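Local coordinates for protein phosphatidylserine synthase (Haemophilus influenzae, PDB 3HSI) that belongs to the phospholipase D superfamily, carries two phospholipase D-like regions and probably works as an enzyme of phospholipid metabolism, at residues Lys62-Gln67 and His165-Tyr170; Val188-Asp193 and Gly230-Lys235; Ala200-Asp205 and Lys213-Asn218; Glu332-Arg337 and Leu453-Leu458. All blocks are in the same frame, centred on the assembly; numbering follows the deposited sequence.

Overall arrangement
From the N terminus, contact 1 is the first to close a loop: it brings the start of helix 64-79 against the loop between strands 151-155 and 171-179. Next opens contact 2, from helix 181-195 to the loop that leads into strand 245-252. Contact 3 is nested inside it, joining strand 202-203 to the start of helix 216-229 across a short loop. Contact 4 closes the last loop, setting helix 327-341 against the C-terminal helix 450-457. No loops cross; contacts 1, 2 and 4 follow in series. Contacts 2 and 4 lie on opposite sides of the chain's centre, their own centres about 35 Å apart. Together they tie helices, loops and a strand around two mixed sheets.

Contact 1 (Lys62-Gln67 and His165-Tyr170); sequences KDEAGQ and HQFEKY
The amide oxygen OE1 of Q166 accepts a hydrogen bond from K39 and at the same time rests on the methyl group of A65, 3.5 Å from its CB. A glutamine suits this place because one end of its amide answers a lysine while the flat group itself can lie against backbone. With CG anti to the backbone nitrogen (chi1 -167°) and a bend at chi2, the carbon CD of Q166 settles 3.8 Å from A65 CA. Alanine, small and buried, lets the amide come this near to the first turn of helix 64-79.

That turn is a classic N-cap. D63 stands just before the helix and its OD1 takes the N-H of G66 at 3.1 Å, almost straight, while a backbone bond joins Q67 N to D63 O. N161, in the region of the phospholipase D active-site motif, adds three further bonds to this turn: its side-chain oxygen accepts from A65 N, its backbone N-H goes to D63 OD2, and its ND2 bonds E64 OE1. Q166 and F167 both touch that asparagine as well.

Nearer the surface, E64 is long enough to bond N161 while its carboxylate lies at the rim of F167, with E64 CD 3.9 Å from F167 CZ and close to the ring plane. The two flat groups stand steeply to each other, 76° apart, in a van der Waals contact rather than a polar bond. Phenylalanine also offers an apolar face to its own neighbour, Q166, whose CG lies 3.7 Å above the F167 ring plane.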
# COMPACT_ATOMS: atom_id res chain seq x y z
N LYS C 62 -12.73 25.83 1.64
CA LYS C 62 -13.68 26.89 1.32
C LYS C 62 -14.36 27.62 2.51
O LYS C 62 -15.31 28.37 2.28
CB LYS C 62 -14.78 26.31 0.43
CG LYS C 62 -15.44 25.09 1.04
CD LYS C 62 -16.63 24.59 0.22
CE LYS C 62 -17.53 23.74 1.14
NZ LYS C 62 -18.87 23.48 0.55
N ASP C 63 -13.95 27.41 3.75
CA ASP C 63 -14.69 28.00 4.86
C ASP C 63 -14.29 29.48 5.03
O ASP C 63 -13.67 30.06 4.14
CB ASP C 63 -14.48 27.17 6.13
CG ASP C 63 -13.00 27.06 6.51
OD1 ASP C 63 -12.20 27.90 6.03
OD2 ASP C 63 -12.64 26.16 7.32
N GLU C 64 -14.63 30.09 6.17
CA GLU C 64 -14.44 31.55 6.33
C GLU C 64 -12.98 32.00 6.39
O GLU C 64 -12.65 33.07 5.88
CB GLU C 64 -15.18 32.08 7.55
CG GLU C 64 -16.67 32.00 7.41
CD GLU C 64 -17.27 30.71 8.01
OE1 GLU C 64 -16.62 29.64 8.02
OE2 GLU C 64 -18.42 30.79 8.47
N ALA C 65 -12.14 31.21 7.05
CA ALA C 65 -10.70 31.46 7.06
C ALA C 65 -10.09 31.31 5.64
O ALA C 65 -9.33 32.18 5.18
CB ALA C 65 -9.99 30.55 8.08
N GLY C 66 -10.45 30.23 4.95
CA GLY C 66 -10.02 30.03 3.56
C GLY C 66 -10.31 31.24 2.69
O GLY C 66 -9.47 31.65 1.88
N GLN C 67 -11.50 31.81 2.88
CA GLN C 67 -11.99 32.91 2.10
C GLN C 67 -11.24 34.19 2.42
O GLN C 67 -10.91 34.96 1.52
CB GLN C 67 -13.50 33.11 2.34
CG GLN C 67 -14.13 34.26 1.53
CD GLN C 67 -14.24 33.94 0.04
OE1 GLN C 67 -14.96 33.02 -0.37
NE2 GLN C 67 -13.50 34.70 -0.79
N HIS C 165 -7.56 29.52 13.82
CA HIS C 165 -8.35 30.00 14.95
C HIS C 165 -9.35 31.06 14.50
O HIS C 165 -9.42 32.15 15.07
CB HIS C 165 -7.44 30.56 16.03
CG HIS C 165 -8.05 30.56 17.39
ND1 HIS C 165 -7.31 30.69 18.54
CD2 HIS C 165 -9.34 30.41 17.78
CE1 HIS C 165 -8.11 30.64 19.58
NE2 HIS C 165 -9.35 30.46 19.15
N GLN C 166 -10.15 30.75 13.48
CA GLN C 166 -11.14 31.70 12.99
C GLN C 166 -12.19 32.10 14.03
O GLN C 166 -12.57 33.27 14.12
CB GLN C 166 -11.81 31.17 11.71
CG GLN C 166 -12.62 32.23 10.94
CD GLN C 166 -11.73 33.25 10.27
OE1 GLN C 166 -10.50 33.15 10.32
NE2 GLN C 166 -12.34 34.24 9.63
N PHE C 167 -12.71 31.12 14.79
CA PHE C 167 -13.69 31.44 15.83
C PHE C 167 -13.14 31.02 17.19
O PHE C 167 -12.03 31.42 17.53
CB PHE C 167 -15.10 30.89 15.50
CG PHE C 167 -15.60 31.34 14.14
CD1 PHE C 167 -15.51 30.49 13.02
CD2 PHE C 167 -16.09 32.63 13.95
CE1 PHE C 167 -15.95 30.91 11.74
CE2 PHE C 167 -16.54 33.08 12.67
CZ PHE C 167 -16.47 32.22 11.57
N GLU C 168 -13.87 30.21 17.93
CA GLU C 168 -13.44 29.80 19.25
C GLU C 168 -12.49 28.61 19.22
O GLU C 168 -11.53 28.55 19.96
CB GLU C 168 -14.65 29.54 20.15
N LYS C 169 -12.71 27.68 18.30
CA LYS C 169 -11.91 26.47 18.26
C LYS C 169 -10.64 26.64 17.47
O LYS C 169 -10.60 27.38 16.48
CB LYS C 169 -12.72 25.30 17.71
N TYR C 170 -9.59 25.94 17.90
CA TYR C 170 -8.37 25.85 17.12
C TYR C 170 -7.82 24.42 17.13
O TYR C 170 -8.22 23.54 17.93
CB TYR C 170 -7.30 26.87 17.59
CG TYR C 170 -6.78 26.57 18.96
CD1 TYR C 170 -5.61 25.82 19.12
CD2 TYR C 170 -7.48 27.00 20.11
CE1 TYR C 170 -5.12 25.49 20.39
CE2 TYR C 170 -6.99 26.70 21.39
CZ TYR C 170 -5.80 25.94 21.51
OH TYR C 170 -5.30 25.60 22.75

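Contact 2 (Val188-Asp193 and Gly230-Lys235); sequences VNFIND and GEYSLK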
# COMPACT_ATOMS: atom_id res chain seq x y z
N VAL C 188 11.20 27.17 -3.65
CA VAL C 188 10.53 27.50 -4.89
C VAL C 188 11.10 26.70 -6.08
O VAL C 188 10.36 26.29 -6.96
CB VAL C 188 10.67 29.01 -5.18
CG1 VAL C 188 10.24 29.36 -6.63
CG2 VAL C 188 9.91 29.82 -4.11
N ASN C 189 12.43 26.53 -6.12
CA ASN C 189 13.04 25.71 -7.16
C ASN C 189 12.55 24.25 -7.14
O ASN C 189 12.25 23.67 -8.18
CB ASN C 189 14.56 25.78 -7.10
CG ASN C 189 15.10 27.08 -7.65
OD1 ASN C 189 14.42 27.78 -8.40
ND2 ASN C 189 16.33 27.39 -7.32
N PHE C 190 12.42 23.69 -5.94
CA PHE C 190 11.92 22.32 -5.76
C PHE C 190 10.51 22.20 -6.32
O PHE C 190 10.16 21.25 -7.04
CB PHE C 190 11.95 21.90 -4.27
CG PHE C 190 11.42 20.51 -4.02
CD1 PHE C 190 12.19 19.40 -4.32
CD2 PHE C 190 10.13 20.32 -3.57
CE1 PHE C 190 11.68 18.10 -4.13
CE2 PHE C 190 9.60 19.01 -3.38
CZ PHE C 190 10.38 17.92 -3.65
N ILE C 191 9.71 23.21 -5.99
CA ILE C 191 8.32 23.25 -6.39
C ILE C 191 8.23 23.30 -7.90
O ILE C 191 7.54 22.47 -8.51
CB ILE C 191 7.57 24.42 -5.74
CG1 ILE C 191 7.39 24.13 -4.23
CG2 ILE C 191 6.23 24.67 -6.42
CD1 ILE C 191 6.94 25.34 -3.46
N ASN C 192 8.95 24.25 -8.51
CA ASN C 192 8.94 24.39 -9.95
C ASN C 192 9.54 23.18 -10.65
O ASN C 192 8.93 22.66 -11.57
CB ASN C 192 9.69 25.64 -10.41
CG ASN C 192 8.82 26.87 -10.42
OD1 ASN C 192 8.05 27.07 -11.35
ND2 ASN C 192 8.96 27.71 -9.41
N ASP C 193 10.72 22.75 -10.19
CA ASP C 193 11.49 21.68 -10.82
C ASP C 193 10.92 20.30 -10.60
O ASP C 193 10.99 19.49 -11.51
CB ASP C 193 12.96 21.65 -10.34
CG ASP C 193 13.74 22.88 -10.76
OD1 ASP C 193 13.20 23.76 -11.48
OD2 ASP C 193 14.92 23.00 -10.36
N GLY C 230 13.24 13.63 -6.66
CA GLY C 230 13.01 14.89 -5.97
C GLY C 230 14.03 15.12 -4.87
O GLY C 230 14.26 14.24 -4.03
N GLU C 231 14.64 16.30 -4.89
CA GLU C 231 15.57 16.73 -3.85
C GLU C 231 15.68 18.23 -3.90
O GLU C 231 15.41 18.84 -4.92
CB GLU C 231 16.95 16.07 -4.03
CG GLU C 231 17.63 16.42 -5.36
CD GLU C 231 19.01 15.76 -5.51
OE1 GLU C 231 19.51 15.12 -4.55
OE2 GLU C 231 19.62 15.89 -6.61
N TYR C 232 16.02 18.85 -2.78
CA TYR C 232 16.24 20.30 -2.74
C TYR C 232 17.72 20.54 -3.08
O TYR C 232 18.53 19.66 -2.84
CB TYR C 232 15.94 20.86 -1.36
CG TYR C 232 14.47 20.85 -0.98
CD1 TYR C 232 13.66 21.94 -1.27
CD2 TYR C 232 13.89 19.75 -0.35
CE1 TYR C 232 12.33 21.96 -0.93
CE2 TYR C 232 12.54 19.76 -0.00
CZ TYR C 232 11.78 20.88 -0.30
OH TYR C 232 10.45 20.97 -0.01
N SER C 233 18.05 21.69 -3.66
CA SER C 233 19.45 22.05 -3.92
C SER C 233 19.85 23.30 -3.14
O SER C 233 19.06 24.20 -2.96
CB SER C 233 19.69 22.33 -5.41
OG SER C 233 19.62 21.16 -6.17
N LEU C 234 21.09 23.32 -2.69
CA LEU C 234 21.62 24.46 -1.99
C LEU C 234 22.80 25.01 -2.77
O LEU C 234 23.54 24.25 -3.40
CB LEU C 234 22.03 24.05 -0.57
CG LEU C 234 20.89 23.63 0.35
CD1 LEU C 234 21.43 23.14 1.68
CD2 LEU C 234 19.88 24.79 0.54
N LYS C 235 22.98 26.32 -2.74
CA LYS C 235 24.14 26.89 -3.39
C LYS C 235 25.37 27.04 -2.49
O LYS C 235 26.47 26.69 -2.90
CB LYS C 235 23.80 28.21 -4.09
CG LYS C 235 23.26 28.00 -5.47
CD LYS C 235 22.73 29.28 -6.09
CE LYS C 235 22.00 28.93 -7.39
NZ LYS C 235 20.68 29.61 -7.53
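F190 of helix 181-195 and Y232 of the loop after helix 216-229 lay their rings face to face, centroids 4.2 Å apart and planes inclined by 24°. The stack is slipped: F190 CB reaches Y232 CE1 at 3.4 Å, and the phenol carbon CZ stands over the rim of the phenylalanine ring. F190 holds CG anti to its nitrogen (chi1 179°), which swings the ring off the helix and into the loop. Its edge then meets backbone, with CD1 3.3 Å from E231 O and CE1 3.5 Å from E231 N. G230, lacking a side chain, adds its carbonyl carbon to the same edge. Phenylalanine serves well here, being apolar on both faces and buried, while the tyrosine hydroxyl is hydrogen-bonded to N393 ND2 beyond the stack.

The other side is loose. E231 turns its side chain away from the helix into an exposed position, and N189 and K235 barely approach the opposite segment. Further along the loop, S233 O and K235 N bond S186 and E182, earlier residues of helix 181-195.

F250 of strand 245-252 meets the F190 ring as well, while V188 and I191 face strand 52-56. The stack thus links a helix packed on one sheet to the loop entering the other, an arrangement that fits the two-lobed alpha/beta fold of phospholipase D-superfamily enzymes.

Contact 3 (Ala200-Asp205 and Lys213-Asn218); sequences AVYPLD and KEIRGN
The ring of Y202 is met by both branches of I215: CD1 comes obliquely to its CD2-CE2 side, and CG2 lies by the hydroxyl. I215 CD1 is 3.7 Å from Y202 CE2, and the branch methyl CG2 of I215 is 3.6 Å from Y202 OH, so the isoleucine lies along one flank of the ring, from CD2 to the hydroxyl. The two side chains pass antiparallel, side by side, the ring pointing to the helix start and the isoleucine back toward the strand. The Y202 side chain also touches W91 and P210.

The fit depends on torsions. In I215, a chi1 of 53° tucks CG1 over the backbone, and CG2 and the extended CD1 can then both face the tyrosine. A branched aliphatic residue suits this task because each of its branches finds a part of the aromatic side chain; no hydrogen bond crosses between the segments.

A second touch, at longer distances, is made by A200, the residue nearest N218 in the backbone. A200 CB is 4.0 Å from N218 O, and A200 O comes to 4.1 Å from I215 CD1. Alanine is short enough to let this chain run close to the first turn of the helix, and its methyl also meets I219 and Y222 further along.

I215 occupies the N-cap position of helix 216-229, while Y202 of strand 202-203 and L204 just after it bond by backbone to G129 and F127 of strand 127-130, which runs antiparallel to 202-203. Beyond the strand, D205 forms a salt bridge with R115 of helix 107-118, and on the helix side R216 packs on R285 of the second subunit.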
# COMPACT_ATOMS: atom_id res chain seq x y z
N ALA C 200 1.11 15.53 -14.78
CA ALA C 200 0.28 14.93 -13.71
C ALA C 200 -0.45 15.94 -12.87
O ALA C 200 -1.48 15.61 -12.30
CB ALA C 200 1.10 14.04 -12.80
N VAL C 201 0.12 17.14 -12.77
CA VAL C 201 -0.42 18.23 -11.96
C VAL C 201 -1.34 19.12 -12.81
O VAL C 201 -0.95 19.56 -13.89
CB VAL C 201 0.75 19.01 -11.36
CG1 VAL C 201 0.30 20.28 -10.66
CG2 VAL C 201 1.55 18.08 -10.40
N TYR C 202 -2.58 19.32 -12.35
CA TYR C 202 -3.57 20.10 -13.08
C TYR C 202 -4.13 21.23 -12.26
O TYR C 202 -4.25 21.09 -11.04
CB TYR C 202 -4.73 19.20 -13.52
CG TYR C 202 -4.31 18.24 -14.60
CD1 TYR C 202 -4.45 18.58 -15.94
CD2 TYR C 202 -3.71 17.01 -14.28
CE1 TYR C 202 -4.03 17.72 -16.93
CE2 TYR C 202 -3.28 16.15 -15.27
CZ TYR C 202 -3.45 16.51 -16.59
OH TYR C 202 -3.06 15.68 -17.61
N PRO C 203 -4.47 22.36 -12.93
CA PRO C 203 -5.10 23.48 -12.24
C PRO C 203 -6.46 23.03 -11.71
O PRO C 203 -7.19 22.33 -12.41
CB PRO C 203 -5.28 24.54 -13.34
CG PRO C 203 -5.18 23.80 -14.62
CD PRO C 203 -4.30 22.63 -14.37
N LEU C 204 -6.76 23.38 -10.47
CA LEU C 204 -8.04 23.06 -9.88
C LEU C 204 -9.03 24.21 -9.98
O LEU C 204 -10.21 24.02 -9.68
CB LEU C 204 -7.85 22.68 -8.41
CG LEU C 204 -7.15 21.34 -8.18
CD1 LEU C 204 -6.69 21.29 -6.76
CD2 LEU C 204 -8.01 20.13 -8.55
N ASP C 205 -8.57 25.38 -10.42
CA ASP C 205 -9.44 26.53 -10.51
C ASP C 205 -10.00 26.73 -11.92
O ASP C 205 -10.28 27.85 -12.31
CB ASP C 205 -8.73 27.80 -10.00
CG ASP C 205 -7.38 28.05 -10.68
OD1 ASP C 205 -7.06 27.38 -11.69
OD2 ASP C 205 -6.65 28.96 -10.22
N LYS C 213 -9.30 8.67 -13.31
CA LYS C 213 -9.23 7.51 -14.22
C LYS C 213 -8.60 7.89 -15.56
O LYS C 213 -7.92 7.08 -16.21
CB LYS C 213 -10.63 6.90 -14.44
CG LYS C 213 -11.63 7.79 -15.19
CD LYS C 213 -12.92 7.04 -15.53
CE LYS C 213 -13.94 7.95 -16.23
NZ LYS C 213 -14.21 9.23 -15.49
N GLU C 214 -8.81 9.15 -15.92
CA GLU C 214 -8.35 9.70 -17.16
C GLU C 214 -6.83 9.90 -17.17
O GLU C 214 -6.22 9.91 -18.23
CB GLU C 214 -9.08 11.01 -17.36
CG GLU C 214 -9.07 11.63 -18.71
CD GLU C 214 -9.93 12.89 -18.76
OE1 GLU C 214 -11.00 12.91 -18.08
OE2 GLU C 214 -9.54 13.85 -19.47
N ILE C 215 -6.23 10.06 -15.98
CA ILE C 215 -4.78 10.33 -15.87
C ILE C 215 -4.00 9.36 -14.95
O ILE C 215 -2.92 9.71 -14.45
CB ILE C 215 -4.50 11.81 -15.42
CG1 ILE C 215 -5.27 12.14 -14.13
CG2 ILE C 215 -4.83 12.79 -16.54
CD1 ILE C 215 -4.79 13.39 -13.38
N ARG C 216 -4.51 8.15 -14.76
CA ARG C 216 -3.84 7.17 -13.88
C ARG C 216 -2.37 6.92 -14.26
O ARG C 216 -1.48 7.02 -13.40
CB ARG C 216 -4.62 5.85 -13.84
CG ARG C 216 -5.87 5.91 -12.94
CD ARG C 216 -6.59 4.55 -12.82
NE ARG C 216 -7.21 4.14 -14.08
CZ ARG C 216 -6.67 3.28 -14.96
NH1 ARG C 216 -5.48 2.72 -14.71
NH2 ARG C 216 -7.30 2.99 -16.09
N GLY C 217 -2.11 6.65 -15.54
CA GLY C 217 -0.76 6.33 -16.02
C GLY C 217 0.22 7.46 -15.76
O GLY C 217 1.38 7.24 -15.40
N ASN C 218 -0.26 8.68 -15.93
CA ASN C 218 0.55 9.85 -15.72
C ASN C 218 0.89 10.00 -14.25
O ASN C 218 2.04 10.32 -13.92
CB ASN C 218 -0.17 11.08 -16.23
CG ASN C 218 -0.43 11.00 -17.70
OD1 ASN C 218 0.50 11.09 -18.51
ND2 ASN C 218 -1.69 10.78 -18.06

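Contact 4 (Glu332-Arg337 and Leu453-Leu458); sequences ESNLRR and LVKMIL
Hydrogen bonding carries most of this contact, and it centres on OD1 of N334. K455 NZ donates to it at 2.9 Å, coming from 41° above the carbonyl plane rather than along a lone pair, at a C=O...donor angle of 102°. Within its own helix R337 NH1 also points to OD1, but that distance is so short that its exact value is doubtful. Asparagine suits the place because its amide offers an acceptor to K455 and a donor to the solvent. N334 ND2 reaches water 1 at 2.9 Å and gives a weak bond to L330 O; the water receives a second, weak bond from K455 NZ, so it bridges the same two side chains.

Van der Waals contact is slight. Lysine bends at chi3 (-128°), which places K455 CE 3.5 Å from N334 ND2. The length of the chain matters, since the nearest alpha carbons, those of N334 and K455, are 10.1 Å apart.

Charge enters through R337 NH1 and K455 NZ, like charges 4.4 Å apart; the bond from K455 NZ to N334 OD1 may temper the charge of the lysine.

Next to this surface link V454 packs on L327 and L330, and I457 meets I457 of the second subunit. The arrangement is a small polar contact between two helices, the C-terminal 450-457 and 327-341 of the PLD-like domain, beside the subunit interface.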
# COMPACT_ATOMS: atom_id res chain seq x y z
N GLU C 332 -5.05 5.65 21.84
CA GLU C 332 -4.84 5.71 23.27
C GLU C 332 -4.46 4.33 23.79
O GLU C 332 -3.53 4.20 24.58
CB GLU C 332 -6.08 6.21 23.99
CG GLU C 332 -5.81 6.71 25.41
CD GLU C 332 -7.10 7.02 26.20
OE1 GLU C 332 -7.19 8.14 26.75
OE2 GLU C 332 -8.02 6.17 26.27
N SER C 333 -5.16 3.29 23.35
CA SER C 333 -4.85 2.00 23.94
C SER C 333 -3.47 1.48 23.51
O SER C 333 -2.82 0.78 24.27
CB SER C 333 -5.98 0.97 23.74
OG SER C 333 -6.39 0.94 22.41
N ASN C 334 -3.02 1.89 22.33
CA ASN C 334 -1.65 1.63 21.92
C ASN C 334 -0.62 2.38 22.79
O ASN C 334 0.40 1.81 23.20
CB ASN C 334 -1.47 1.84 20.39
CG ASN C 334 -1.91 0.58 19.58
OD1 ASN C 334 -1.37 -0.50 19.78
ND2 ASN C 334 -2.89 0.72 18.70
N LEU C 335 -0.90 3.65 23.09
CA LEU C 335 -0.14 4.39 24.10
C LEU C 335 -0.16 3.71 25.47
O LEU C 335 0.87 3.55 26.13
CB LEU C 335 -0.70 5.80 24.22
CG LEU C 335 0.08 6.68 25.18
CD1 LEU C 335 1.52 6.86 24.68
CD2 LEU C 335 -0.63 8.01 25.30
N ARG C 336 -1.33 3.26 25.91
CA ARG C 336 -1.40 2.59 27.22
C ARG C 336 -0.49 1.35 27.27
O ARG C 336 0.20 1.13 28.27
CB ARG C 336 -2.84 2.24 27.62
CG ARG C 336 -3.01 2.01 29.13
CD ARG C 336 -4.47 1.75 29.45
NE ARG C 336 -4.75 1.66 30.88
CZ ARG C 336 -4.74 0.52 31.56
NH1 ARG C 336 -4.45 -0.62 30.95
NH2 ARG C 336 -5.02 0.53 32.86
N ARG C 337 -0.50 0.56 26.21
CA ARG C 337 0.38 -0.60 26.09
C ARG C 337 1.87 -0.24 26.13
O ARG C 337 2.69 -0.96 26.70
CB ARG C 337 0.08 -1.37 24.79
CG ARG C 337 0.51 -2.81 24.87
CD ARG C 337 -0.01 -3.65 23.70
NE ARG C 337 0.92 -3.64 22.56
CZ ARG C 337 0.77 -2.89 21.46
NH1 ARG C 337 -0.26 -2.06 21.34
NH2 ARG C 337 1.67 -2.97 20.48
N LEU C 453 -3.94 -3.15 10.16
CA LEU C 453 -4.20 -2.50 8.87
C LEU C 453 -4.51 -1.01 9.02
O LEU C 453 -3.98 -0.18 8.28
CB LEU C 453 -5.33 -3.21 8.13
CG LEU C 453 -5.67 -2.84 6.69
CD1 LEU C 453 -4.44 -2.83 5.80
CD2 LEU C 453 -6.72 -3.83 6.13
N VAL C 454 -5.35 -0.69 9.99
CA VAL C 454 -5.68 0.68 10.31
C VAL C 454 -4.43 1.52 10.63
O VAL C 454 -4.28 2.63 10.10
CB VAL C 454 -6.66 0.76 11.48
CG1 VAL C 454 -7.00 2.18 11.77
CG2 VAL C 454 -7.92 -0.07 11.16
N LYS C 455 -3.55 0.99 11.48
CA LYS C 455 -2.28 1.64 11.83
C LYS C 455 -1.37 1.89 10.62
O LYS C 455 -0.79 2.96 10.51
CB LYS C 455 -1.50 0.85 12.87
CG LYS C 455 -2.14 0.79 14.23
CD LYS C 455 -1.17 0.10 15.19
CE LYS C 455 -1.85 -1.03 15.90
NZ LYS C 455 -1.03 -1.51 17.06
N MSE C 456 -1.24 0.89 9.74
CA MSE C 456 -0.37 1.02 8.55
C MSE C 456 -0.90 1.96 7.47
O MSE C 456 -0.12 2.54 6.72
CB MSE C 456 -0.10 -0.34 7.92
CG MSE C 456 0.91 -1.16 8.67
SE MSE C 456 0.95 -2.98 8.01
CE MSE C 456 -0.97 -3.36 7.82
N ILE C 457 -2.21 2.11 7.38
CA ILE C 457 -2.75 2.90 6.28
C ILE C 457 -3.45 4.18 6.68
O ILE C 457 -3.62 5.06 5.87
CB ILE C 457 -3.66 2.07 5.38
CG1 ILE C 457 -3.02 0.70 5.08
CG2 ILE C 457 -3.91 2.81 4.07
CD1 ILE C 457 -3.85 -0.17 4.20
N LEU C 458 -3.87 4.28 7.94
CA LEU C 458 -4.42 5.52 8.46
C LEU C 458 -3.48 6.03 9.54
O LEU C 458 -2.86 7.07 9.38
CB LEU C 458 -5.83 5.30 9.06
CG LEU C 458 -6.97 4.89 8.11
CD1 LEU C 458 -8.30 4.75 8.87
CD2 LEU C 458 -7.12 5.86 6.92
O HOH W 1 -3.87 -1.96 18.28